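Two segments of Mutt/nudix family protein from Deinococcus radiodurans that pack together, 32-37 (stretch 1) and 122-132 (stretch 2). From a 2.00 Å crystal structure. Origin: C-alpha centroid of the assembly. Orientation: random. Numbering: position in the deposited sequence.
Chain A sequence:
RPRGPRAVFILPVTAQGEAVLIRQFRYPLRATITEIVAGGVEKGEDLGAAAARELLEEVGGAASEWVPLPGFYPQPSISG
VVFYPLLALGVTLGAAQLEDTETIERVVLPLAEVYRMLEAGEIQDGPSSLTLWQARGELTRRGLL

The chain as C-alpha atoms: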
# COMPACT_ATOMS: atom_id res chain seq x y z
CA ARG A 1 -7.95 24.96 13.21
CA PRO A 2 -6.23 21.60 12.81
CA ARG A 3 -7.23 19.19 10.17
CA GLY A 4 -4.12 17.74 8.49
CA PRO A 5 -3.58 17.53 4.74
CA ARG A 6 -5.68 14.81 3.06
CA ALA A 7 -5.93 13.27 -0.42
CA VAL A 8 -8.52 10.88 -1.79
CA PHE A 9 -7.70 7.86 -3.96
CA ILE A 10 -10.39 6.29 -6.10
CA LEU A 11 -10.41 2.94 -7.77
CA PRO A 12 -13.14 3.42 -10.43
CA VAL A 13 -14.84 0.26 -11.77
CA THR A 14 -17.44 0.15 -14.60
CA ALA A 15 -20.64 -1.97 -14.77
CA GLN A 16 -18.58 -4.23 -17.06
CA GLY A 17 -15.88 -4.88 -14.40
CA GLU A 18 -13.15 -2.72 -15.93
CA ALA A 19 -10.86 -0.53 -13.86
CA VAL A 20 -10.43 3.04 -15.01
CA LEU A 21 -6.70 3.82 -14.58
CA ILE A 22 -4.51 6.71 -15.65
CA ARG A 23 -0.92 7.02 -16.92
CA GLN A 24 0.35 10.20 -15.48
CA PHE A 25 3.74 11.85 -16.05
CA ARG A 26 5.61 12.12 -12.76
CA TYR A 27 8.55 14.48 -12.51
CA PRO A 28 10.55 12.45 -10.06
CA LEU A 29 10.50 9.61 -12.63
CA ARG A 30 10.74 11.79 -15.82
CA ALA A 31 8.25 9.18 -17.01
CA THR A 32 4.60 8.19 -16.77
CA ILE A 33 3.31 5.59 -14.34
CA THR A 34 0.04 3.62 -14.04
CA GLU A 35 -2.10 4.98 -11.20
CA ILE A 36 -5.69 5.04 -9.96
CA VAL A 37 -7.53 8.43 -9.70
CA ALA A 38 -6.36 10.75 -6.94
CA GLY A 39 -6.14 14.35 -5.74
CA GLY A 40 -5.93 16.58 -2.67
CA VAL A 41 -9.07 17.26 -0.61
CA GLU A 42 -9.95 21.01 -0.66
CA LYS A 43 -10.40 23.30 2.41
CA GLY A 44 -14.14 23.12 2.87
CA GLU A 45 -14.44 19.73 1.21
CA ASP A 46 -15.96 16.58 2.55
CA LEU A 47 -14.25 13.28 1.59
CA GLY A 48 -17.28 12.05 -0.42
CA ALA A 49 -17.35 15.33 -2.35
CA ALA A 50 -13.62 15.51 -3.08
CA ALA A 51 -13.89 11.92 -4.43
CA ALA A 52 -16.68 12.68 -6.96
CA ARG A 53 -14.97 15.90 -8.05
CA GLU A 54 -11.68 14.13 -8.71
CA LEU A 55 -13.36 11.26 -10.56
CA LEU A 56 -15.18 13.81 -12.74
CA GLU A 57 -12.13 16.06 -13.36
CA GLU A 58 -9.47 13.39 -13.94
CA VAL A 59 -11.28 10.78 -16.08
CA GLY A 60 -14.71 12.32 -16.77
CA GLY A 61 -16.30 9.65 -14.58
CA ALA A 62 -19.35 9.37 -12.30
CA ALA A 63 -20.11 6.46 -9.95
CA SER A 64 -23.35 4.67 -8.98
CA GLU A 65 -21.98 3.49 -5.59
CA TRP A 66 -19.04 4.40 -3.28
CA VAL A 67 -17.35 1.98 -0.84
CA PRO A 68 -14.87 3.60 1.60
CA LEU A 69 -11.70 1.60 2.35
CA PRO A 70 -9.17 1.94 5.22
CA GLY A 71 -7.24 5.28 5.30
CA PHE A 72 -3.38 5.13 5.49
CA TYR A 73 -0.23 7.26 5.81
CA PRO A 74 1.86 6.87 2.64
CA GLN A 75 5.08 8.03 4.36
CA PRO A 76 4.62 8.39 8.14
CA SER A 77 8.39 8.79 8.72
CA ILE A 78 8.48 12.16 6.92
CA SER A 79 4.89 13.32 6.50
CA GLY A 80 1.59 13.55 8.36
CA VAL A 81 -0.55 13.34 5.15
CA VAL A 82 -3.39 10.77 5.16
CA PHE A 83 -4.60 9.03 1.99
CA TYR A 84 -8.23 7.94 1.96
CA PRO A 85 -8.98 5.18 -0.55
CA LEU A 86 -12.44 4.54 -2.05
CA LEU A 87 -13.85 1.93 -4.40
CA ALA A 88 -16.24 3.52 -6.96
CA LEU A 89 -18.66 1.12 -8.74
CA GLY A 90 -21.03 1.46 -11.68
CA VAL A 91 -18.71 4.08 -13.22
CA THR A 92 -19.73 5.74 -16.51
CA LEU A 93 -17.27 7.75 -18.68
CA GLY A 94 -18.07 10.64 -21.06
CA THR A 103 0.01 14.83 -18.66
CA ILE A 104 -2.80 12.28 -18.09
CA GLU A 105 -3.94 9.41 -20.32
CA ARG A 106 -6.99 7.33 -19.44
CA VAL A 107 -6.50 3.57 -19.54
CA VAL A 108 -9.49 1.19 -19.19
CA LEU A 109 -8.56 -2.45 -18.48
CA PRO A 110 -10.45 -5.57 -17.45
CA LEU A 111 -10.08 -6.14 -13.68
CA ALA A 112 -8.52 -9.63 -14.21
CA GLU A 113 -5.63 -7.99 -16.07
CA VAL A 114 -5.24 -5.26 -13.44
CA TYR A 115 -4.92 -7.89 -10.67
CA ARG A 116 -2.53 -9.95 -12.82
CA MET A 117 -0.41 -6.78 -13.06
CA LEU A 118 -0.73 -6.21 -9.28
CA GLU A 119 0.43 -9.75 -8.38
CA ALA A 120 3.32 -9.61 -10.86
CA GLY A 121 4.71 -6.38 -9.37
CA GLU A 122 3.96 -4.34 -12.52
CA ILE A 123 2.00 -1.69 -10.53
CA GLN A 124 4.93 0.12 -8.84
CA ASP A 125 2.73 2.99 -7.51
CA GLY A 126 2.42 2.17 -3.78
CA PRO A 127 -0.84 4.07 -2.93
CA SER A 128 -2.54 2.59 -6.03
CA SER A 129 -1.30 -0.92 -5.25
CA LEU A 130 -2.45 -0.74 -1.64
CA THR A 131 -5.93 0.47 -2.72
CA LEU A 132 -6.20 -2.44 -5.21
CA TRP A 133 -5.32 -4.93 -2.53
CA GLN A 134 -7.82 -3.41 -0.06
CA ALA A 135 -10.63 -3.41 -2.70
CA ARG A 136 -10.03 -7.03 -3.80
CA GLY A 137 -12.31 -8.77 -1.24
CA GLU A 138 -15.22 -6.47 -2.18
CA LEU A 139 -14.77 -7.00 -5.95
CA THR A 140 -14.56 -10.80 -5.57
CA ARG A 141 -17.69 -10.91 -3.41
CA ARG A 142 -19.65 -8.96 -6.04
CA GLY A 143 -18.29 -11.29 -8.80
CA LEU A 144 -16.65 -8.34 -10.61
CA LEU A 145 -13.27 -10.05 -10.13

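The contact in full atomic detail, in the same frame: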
# COMPACT_ATOMS: atom_id res chain seq x y z
N THR A 32 5.98 8.44 -17.22
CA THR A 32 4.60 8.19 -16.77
C THR A 32 4.57 6.92 -15.93
O THR A 32 5.52 6.08 -15.94
CB THR A 32 3.61 8.11 -17.97
OG1 THR A 32 3.87 6.94 -18.76
CG2 THR A 32 3.73 9.35 -18.85
N ILE A 33 3.50 6.77 -15.17
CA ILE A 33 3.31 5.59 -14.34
C ILE A 33 1.80 5.34 -14.20
O ILE A 33 1.01 6.29 -14.16
CB ILE A 33 4.05 5.70 -12.96
CG1 ILE A 33 3.78 4.46 -12.09
CG2 ILE A 33 3.70 7.02 -12.25
CD1 ILE A 33 4.70 4.26 -10.88
N THR A 34 1.43 4.06 -14.17
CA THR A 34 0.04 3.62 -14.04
C THR A 34 -0.44 3.86 -12.60
O THR A 34 0.19 3.38 -11.62
CB THR A 34 -0.07 2.10 -14.39
OG1 THR A 34 0.39 1.92 -15.72
CG2 THR A 34 -1.52 1.66 -14.36
N GLU A 35 -1.52 4.62 -12.49
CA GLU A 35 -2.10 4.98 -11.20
C GLU A 35 -3.62 4.86 -11.24
O GLU A 35 -4.23 4.86 -12.33
CB GLU A 35 -1.75 6.43 -10.86
CG GLU A 35 -0.24 6.69 -10.76
CD GLU A 35 0.08 8.15 -10.53
OE1 GLU A 35 -0.71 9.02 -11.00
OE2 GLU A 35 1.10 8.44 -9.88
N ILE A 36 -4.23 4.76 -10.07
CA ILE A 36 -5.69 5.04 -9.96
C ILE A 36 -5.92 6.57 -9.86
O ILE A 36 -4.96 7.34 -9.90
CB ILE A 36 -6.36 4.25 -8.78
CG1 ILE A 36 -5.77 4.67 -7.42
CG2 ILE A 36 -6.24 2.70 -9.00
CD1 ILE A 36 -6.64 4.11 -6.20
N VAL A 37 -7.18 7.01 -9.79
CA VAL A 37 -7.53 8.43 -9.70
C VAL A 37 -7.17 8.95 -8.33
O VAL A 37 -7.35 8.24 -7.35
CB VAL A 37 -9.06 8.63 -9.99
CG1 VAL A 37 -9.49 10.08 -9.75
CG2 VAL A 37 -9.36 8.23 -11.44
N GLU A 122 3.91 -5.34 -11.43
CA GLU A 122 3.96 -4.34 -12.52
C GLU A 122 3.32 -2.98 -12.15
O GLU A 122 3.50 -1.99 -12.85
CB GLU A 122 3.31 -4.91 -13.79
CG GLU A 122 4.00 -6.16 -14.34
CD GLU A 122 3.16 -6.88 -15.40
OE1 GLU A 122 2.25 -6.28 -16.00
OE2 GLU A 122 3.40 -8.08 -15.63
N ILE A 123 2.55 -2.94 -11.07
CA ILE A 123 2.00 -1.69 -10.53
C ILE A 123 2.96 -1.19 -9.41
O ILE A 123 2.84 -1.60 -8.26
CB ILE A 123 0.59 -1.88 -9.90
CG1 ILE A 123 -0.34 -2.72 -10.80
CG2 ILE A 123 -0.04 -0.52 -9.55
CD1 ILE A 123 -1.23 -1.96 -11.66
N GLN A 124 3.88 -0.31 -9.77
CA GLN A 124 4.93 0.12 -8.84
C GLN A 124 4.42 1.29 -7.99
O GLN A 124 5.07 1.63 -7.04
CB GLN A 124 6.19 0.56 -9.58
CG GLN A 124 6.87 -0.51 -10.49
CD GLN A 124 7.60 0.21 -11.60
OE1 GLN A 124 6.98 0.91 -12.39
NE2 GLN A 124 8.94 0.12 -11.61
N ASP A 125 3.29 1.90 -8.34
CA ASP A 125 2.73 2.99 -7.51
C ASP A 125 2.21 2.41 -6.20
O ASP A 125 1.26 1.62 -6.20
CB ASP A 125 1.64 3.81 -8.21
CG ASP A 125 1.17 4.99 -7.37
OD1 ASP A 125 2.00 5.87 -7.05
OD2 ASP A 125 0.01 5.04 -6.96
N GLY A 126 2.84 2.75 -5.08
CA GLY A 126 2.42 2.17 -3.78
C GLY A 126 0.97 2.47 -3.36
O GLY A 126 0.22 1.53 -3.05
N PRO A 127 0.56 3.74 -3.33
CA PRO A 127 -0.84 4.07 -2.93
C PRO A 127 -1.90 3.38 -3.82
O PRO A 127 -2.93 2.89 -3.30
CB PRO A 127 -0.91 5.59 -3.09
CG PRO A 127 0.53 6.08 -2.88
CD PRO A 127 1.39 4.96 -3.50
N SER A 128 -1.65 3.32 -5.12
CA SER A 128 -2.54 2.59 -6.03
C SER A 128 -2.53 1.13 -5.75
O SER A 128 -3.60 0.52 -5.75
CB SER A 128 -2.24 2.83 -7.53
OG SER A 128 -2.34 4.22 -7.83
N SER A 129 -1.35 0.55 -5.53
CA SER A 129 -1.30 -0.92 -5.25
C SER A 129 -2.04 -1.23 -3.96
O SER A 129 -2.74 -2.23 -3.88
CB SER A 129 0.14 -1.48 -5.12
OG SER A 129 0.85 -1.27 -6.31
N LEU A 130 -1.85 -0.40 -2.93
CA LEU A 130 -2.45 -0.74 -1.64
C LEU A 130 -3.98 -0.66 -1.79
O LEU A 130 -4.70 -1.46 -1.24
CB LEU A 130 -1.97 0.22 -0.52
CG LEU A 130 -2.59 0.06 0.87
CD1 LEU A 130 -2.60 -1.45 1.38
CD2 LEU A 130 -1.87 0.94 1.86
N THR A 131 -4.47 0.32 -2.55
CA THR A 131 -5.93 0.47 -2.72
C THR A 131 -6.50 -0.77 -3.42
O THR A 131 -7.58 -1.26 -3.07
CB THR A 131 -6.24 1.76 -3.48
OG1 THR A 131 -5.72 2.85 -2.73
CG2 THR A 131 -7.79 1.98 -3.68
N LEU A 132 -5.77 -1.24 -4.43
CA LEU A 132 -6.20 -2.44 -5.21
C LEU A 132 -6.27 -3.66 -4.30
O LEU A 132 -7.23 -4.42 -4.36
CB LEU A 132 -5.29 -2.71 -6.41
CG LEU A 132 -5.52 -1.75 -7.59
CD1 LEU A 132 -4.22 -1.74 -8.45
CD2 LEU A 132 -6.74 -2.23 -8.41
O HOH W 1 2.10 1.68 -11.08

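Ile36, Asp125 and Ser128 form the heart of this contact, in which stretch 1, which opens as a strand, lies against the start of a helix and the loop leading into it; together the two stretches bury 398 Å². Ile36 gives up more surface than any other residue here, 85 Å². Its CA-to-CB bond points toward the helix, and with chi1 in p and chi2 in t its CD1 comes within 3.5 Å of CG2 of Thr131, a methyl-to-methyl contact. Thr131 turns its methyl to Ile36 while its OG1 donates to O of Pro127, 2.8 Å away, so the hydroxyl is satisfied within the helix.

The backbone of Ile36 makes the one direct hydrogen bond between the stretches. Its N donates to OG of Ser128 at 3.0 Å, with a nearly straight angle of 167°. Ser128 OG in turn donates to OD2 of Asp125 at 2.6 Å, so the hydroxyl relays between the backbone amide of one stretch and a carboxylate of the other. Serine suits this place: its short side chain, in the m rotamer, both accepts and donates while letting Ile36 lie close.

Asp125 occupies the N-cap, where aspartate is favoured because its carboxylate can accept from a free amide of the first turn; here OD2 takes N of Ser128 at 3.0 Å. Its CB also packs against O of Thr34 at 3.7 Å. A water adds a polar link, donating to O of Thr34 at 2.6 Å and accepting from N of Asp125 at 3.0 Å.

Beside this network, the extended t,t side chain of Ile33 brings CD1 to 3.7 Å from N of Asp125, covering the loop before the helix with hydrocarbon. Less favourably, OE2 of Glu35 lies 3.9 Å from OD1 of Asp125, like charges close together, although that glutamate oxygen is hydrogen-bonded elsewhere in the structure.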